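Long-range contact in probable disease resistance protein At5g66900 (Arabidopsis thaliana, PDB 7L7W), which probably acts as a helper immune receptor in plant disease resistance, forming a calcium-permeable, nonselective cation channel linked to cell death: residues M61-L72 with I117-Q127. The protein carries 2 engineered substitutions. Numbering follows the deposited sequence.
Sequences MQKELDFGVKEL and IDLQLLQHRNQ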
# COMPACT_ATOMS: atom_id res chain seq x y z
N MET A 61 39.93 11.72 13.53
CA MET A 61 41.21 11.09 13.24
C MET A 61 41.63 11.26 11.80
O MET A 61 42.25 10.35 11.24
CB MET A 61 41.15 9.61 13.58
CG MET A 61 40.80 9.29 15.01
SD MET A 61 40.64 7.51 15.21
CE MET A 61 42.14 6.93 14.43
N GLN A 62 41.35 12.40 11.18
CA GLN A 62 41.61 12.54 9.75
C GLN A 62 43.09 12.48 9.41
O GLN A 62 43.45 12.16 8.27
CB GLN A 62 41.00 13.85 9.24
CG GLN A 62 40.64 13.83 7.75
CD GLN A 62 39.78 15.02 7.35
OE1 GLN A 62 39.00 15.55 8.15
NE2 GLN A 62 39.92 15.45 6.09
N LYS A 63 43.97 12.78 10.38
CA LYS A 63 45.41 12.68 10.16
C LYS A 63 45.89 11.22 10.22
O LYS A 63 46.53 10.73 9.28
CB LYS A 63 46.16 13.54 11.17
CG LYS A 63 47.68 13.54 10.96
CD LYS A 63 48.22 14.95 10.72
CE LYS A 63 49.74 14.96 10.71
NZ LYS A 63 50.31 14.65 12.05
N GLU A 64 45.58 10.53 11.32
CA GLU A 64 46.05 9.16 11.54
C GLU A 64 45.49 8.17 10.53
O GLU A 64 46.11 7.12 10.30
CB GLU A 64 45.68 8.70 12.95
CG GLU A 64 46.31 9.54 14.05
CD GLU A 64 45.45 10.74 14.43
OE1 GLU A 64 45.02 11.48 13.52
OE2 GLU A 64 45.22 10.95 15.65
N LEU A 65 44.33 8.45 9.95
CA LEU A 65 43.74 7.59 8.93
C LEU A 65 43.82 8.28 7.59
O LEU A 65 43.88 9.51 7.50
CB LEU A 65 42.28 7.25 9.25
CG LEU A 65 41.92 6.74 10.64
CD1 LEU A 65 40.48 7.09 10.97
CD2 LEU A 65 42.13 5.25 10.74
N ASP A 66 43.83 7.49 6.53
CA ASP A 66 43.50 7.98 5.20
C ASP A 66 42.19 7.34 4.79
O ASP A 66 42.01 6.12 4.90
CB ASP A 66 44.60 7.68 4.18
CG ASP A 66 44.48 6.29 3.60
OD1 ASP A 66 44.27 6.15 2.37
OD2 ASP A 66 44.59 5.33 4.38
N PHE A 67 41.27 8.17 4.33
CA PHE A 67 39.96 7.63 4.03
C PHE A 67 39.93 6.78 2.74
O PHE A 67 38.84 6.35 2.32
CB PHE A 67 38.96 8.79 3.97
CG PHE A 67 38.88 9.59 5.25
CD1 PHE A 67 39.22 9.01 6.46
CD2 PHE A 67 38.45 10.90 5.24
CE1 PHE A 67 39.15 9.73 7.64
CE2 PHE A 67 38.36 11.62 6.43
CZ PHE A 67 38.71 11.03 7.63
N GLY A 68 41.07 6.46 2.12
CA GLY A 68 41.04 5.68 0.90
C GLY A 68 40.96 4.18 1.12
O GLY A 68 40.56 3.46 0.20
N VAL A 69 41.34 3.69 2.30
CA VAL A 69 41.37 2.25 2.50
C VAL A 69 39.98 1.64 2.30
O VAL A 69 38.95 2.33 2.37
CB VAL A 69 41.93 1.91 3.89
CG1 VAL A 69 43.26 2.59 4.06
CG2 VAL A 69 40.96 2.36 4.99
N LYS A 70 39.95 0.33 2.07
CA LYS A 70 38.73 -0.34 1.61
C LYS A 70 37.62 -0.27 2.65
O LYS A 70 36.44 -0.18 2.29
CB LYS A 70 39.03 -1.79 1.23
CG LYS A 70 38.96 -2.81 2.36
CD LYS A 70 38.49 -4.18 1.85
CE LYS A 70 38.57 -5.27 2.94
NZ LYS A 70 37.90 -4.88 4.23
N GLU A 71 37.97 -0.26 3.94
CA GLU A 71 36.94 -0.15 4.96
C GLU A 71 36.26 1.22 4.91
O GLU A 71 35.03 1.30 4.93
CB GLU A 71 37.54 -0.42 6.34
CG GLU A 71 38.19 -1.81 6.47
CD GLU A 71 39.71 -1.80 6.22
OE1 GLU A 71 40.20 -0.92 5.47
OE2 GLU A 71 40.41 -2.69 6.77
N LEU A 72 37.04 2.30 4.79
CA LEU A 72 36.43 3.63 4.79
C LEU A 72 35.76 3.95 3.45
O LEU A 72 34.77 4.70 3.40
CB LEU A 72 37.49 4.67 5.15
CG LEU A 72 38.03 4.38 6.56
CD1 LEU A 72 38.89 5.52 7.12
CD2 LEU A 72 36.87 4.07 7.52
N ILE A 117 34.09 -2.09 13.73
CA ILE A 117 35.38 -1.79 13.14
C ILE A 117 36.39 -1.52 14.26
O ILE A 117 36.08 -0.86 15.26
CB ILE A 117 35.25 -0.60 12.18
CG1 ILE A 117 36.56 -0.34 11.43
CG2 ILE A 117 34.74 0.65 12.91
CD1 ILE A 117 36.60 -1.01 10.07
N ASP A 118 37.59 -2.07 14.10
CA ASP A 118 38.70 -1.83 15.03
C ASP A 118 39.50 -0.63 14.53
O ASP A 118 40.35 -0.76 13.64
CB ASP A 118 39.59 -3.07 15.14
CG ASP A 118 40.70 -2.93 16.18
OD1 ASP A 118 41.42 -3.93 16.41
OD2 ASP A 118 40.85 -1.83 16.77
N LEU A 119 39.23 0.55 15.09
CA LEU A 119 39.88 1.75 14.61
C LEU A 119 41.38 1.71 14.85
O LEU A 119 42.17 2.22 14.04
CB LEU A 119 39.27 2.99 15.27
CG LEU A 119 38.04 3.58 14.60
CD1 LEU A 119 37.68 4.89 15.26
CD2 LEU A 119 38.29 3.77 13.12
N GLN A 120 41.80 1.12 15.98
CA GLN A 120 43.23 1.08 16.29
C GLN A 120 43.99 0.28 15.24
O GLN A 120 45.06 0.70 14.78
CB GLN A 120 43.48 0.51 17.68
CG GLN A 120 44.75 1.03 18.35
CD GLN A 120 45.51 -0.04 19.14
OE1 GLN A 120 45.01 -1.15 19.34
NE2 GLN A 120 46.73 0.30 19.59
N LEU A 121 43.42 -0.85 14.80
CA LEU A 121 44.05 -1.62 13.73
C LEU A 121 44.02 -0.86 12.42
O LEU A 121 44.94 -1.01 11.60
CB LEU A 121 43.37 -2.97 13.58
CG LEU A 121 44.17 -4.12 14.17
CD1 LEU A 121 45.44 -4.41 13.34
CD2 LEU A 121 44.51 -3.83 15.63
N LEU A 122 43.01 -0.03 12.21
CA LEU A 122 42.92 0.77 11.00
C LEU A 122 44.08 1.76 10.92
O LEU A 122 44.85 1.76 9.95
CB LEU A 122 41.58 1.51 10.97
CG LEU A 122 40.94 1.69 9.61
CD1 LEU A 122 40.65 0.33 9.01
CD2 LEU A 122 39.68 2.54 9.75
N GLN A 123 44.21 2.61 11.95
CA GLN A 123 45.31 3.58 11.93
C GLN A 123 46.66 2.88 12.04
O GLN A 123 47.65 3.38 11.49
CB GLN A 123 45.11 4.64 13.02
CG GLN A 123 45.73 4.36 14.37
CD GLN A 123 45.90 5.65 15.16
OE1 GLN A 123 46.75 6.48 14.85
NE2 GLN A 123 45.06 5.84 16.18
N HIS A 124 46.73 1.72 12.69
CA HIS A 124 47.96 0.95 12.68
C HIS A 124 48.36 0.58 11.26
O HIS A 124 49.48 0.88 10.83
CB HIS A 124 47.82 -0.31 13.53
CG HIS A 124 48.94 -1.30 13.33
ND1 HIS A 124 50.22 -1.08 13.80
CD2 HIS A 124 48.97 -2.50 12.70
CE1 HIS A 124 50.99 -2.10 13.47
NE2 HIS A 124 50.25 -2.98 12.80
N ARG A 125 47.46 -0.07 10.52
CA ARG A 125 47.77 -0.45 9.15
C ARG A 125 48.06 0.78 8.29
O ARG A 125 48.71 0.65 7.24
CB ARG A 125 46.64 -1.28 8.54
CG ARG A 125 46.49 -2.67 9.17
CD ARG A 125 45.58 -3.61 8.38
NE ARG A 125 44.21 -3.12 8.28
CZ ARG A 125 43.24 -3.41 9.15
NH1 ARG A 125 43.50 -4.18 10.20
NH2 ARG A 125 42.01 -2.92 8.98
N ASN A 126 47.62 1.96 8.73
CA ASN A 126 47.98 3.17 7.99
C ASN A 126 49.33 3.78 8.36
O ASN A 126 49.95 4.46 7.53
CB ASN A 126 46.90 4.24 8.16
CG ASN A 126 47.06 5.38 7.18
OD1 ASN A 126 47.20 5.15 5.98
ND2 ASN A 126 47.08 6.61 7.69
N GLN A 127 49.82 3.58 9.59
CA GLN A 127 51.09 4.21 9.99
C GLN A 127 52.31 3.43 9.51
O GLN A 127 53.38 4.01 9.33
CB GLN A 127 51.16 4.38 11.51
CG GLN A 127 50.30 5.49 12.08
CD GLN A 127 49.92 5.23 13.53
OE1 GLN A 127 50.12 4.13 14.05
NE2 GLN A 127 49.36 6.25 14.19
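Glu71 and Arg125 form a salt bridge where the last helix of this N-terminal CC-R (RPW8-type) domain fragment, residues 119-127, packs against the loop after helix 38-60 and the first turn of helix 70-88 of the four-helix bundle. Arg125 NH2 lies 2.7 Å from Glu71 OE2, which sits at the guanidinium edge, near its plane; the bond is bent (126°) and weak as a hydrogen bond. The Glu71 chain folds at chi2 (96°), which lays its carboxylate carbon CD over Leu122 CD1, 3.6 Å away. The next residue, Asn126, turns to the loop instead, and illustrates how a side-chain amide can take up a carbonyl in a loop without regular helix bonds: its ND2 donates to Glu64 O over 2.8 Å at 159°, the oxygen lying near the amide plane while the donor stands above the carbonyl plane.

Beside these two polar contacts lies a small apolar core. The buried Leu122 touches both Leu65 and Leu72 with its CD2, which lies 3.9 Å from Leu72 CD2, and Leu65 CD2 also rests on the helix backbone at Gln123. Ile117 CD1 packs on the CB and CG of Glu71. Ile117, just before the helix, touches Leu54, and Leu119, in its first turn, touches Ile58, both of helix 38-60. On the Met61 side, the thioether bends at chi3 and crosses Gln123 at about a right angle, placing Met61 CE 3.6 Å from Gln123 NE2.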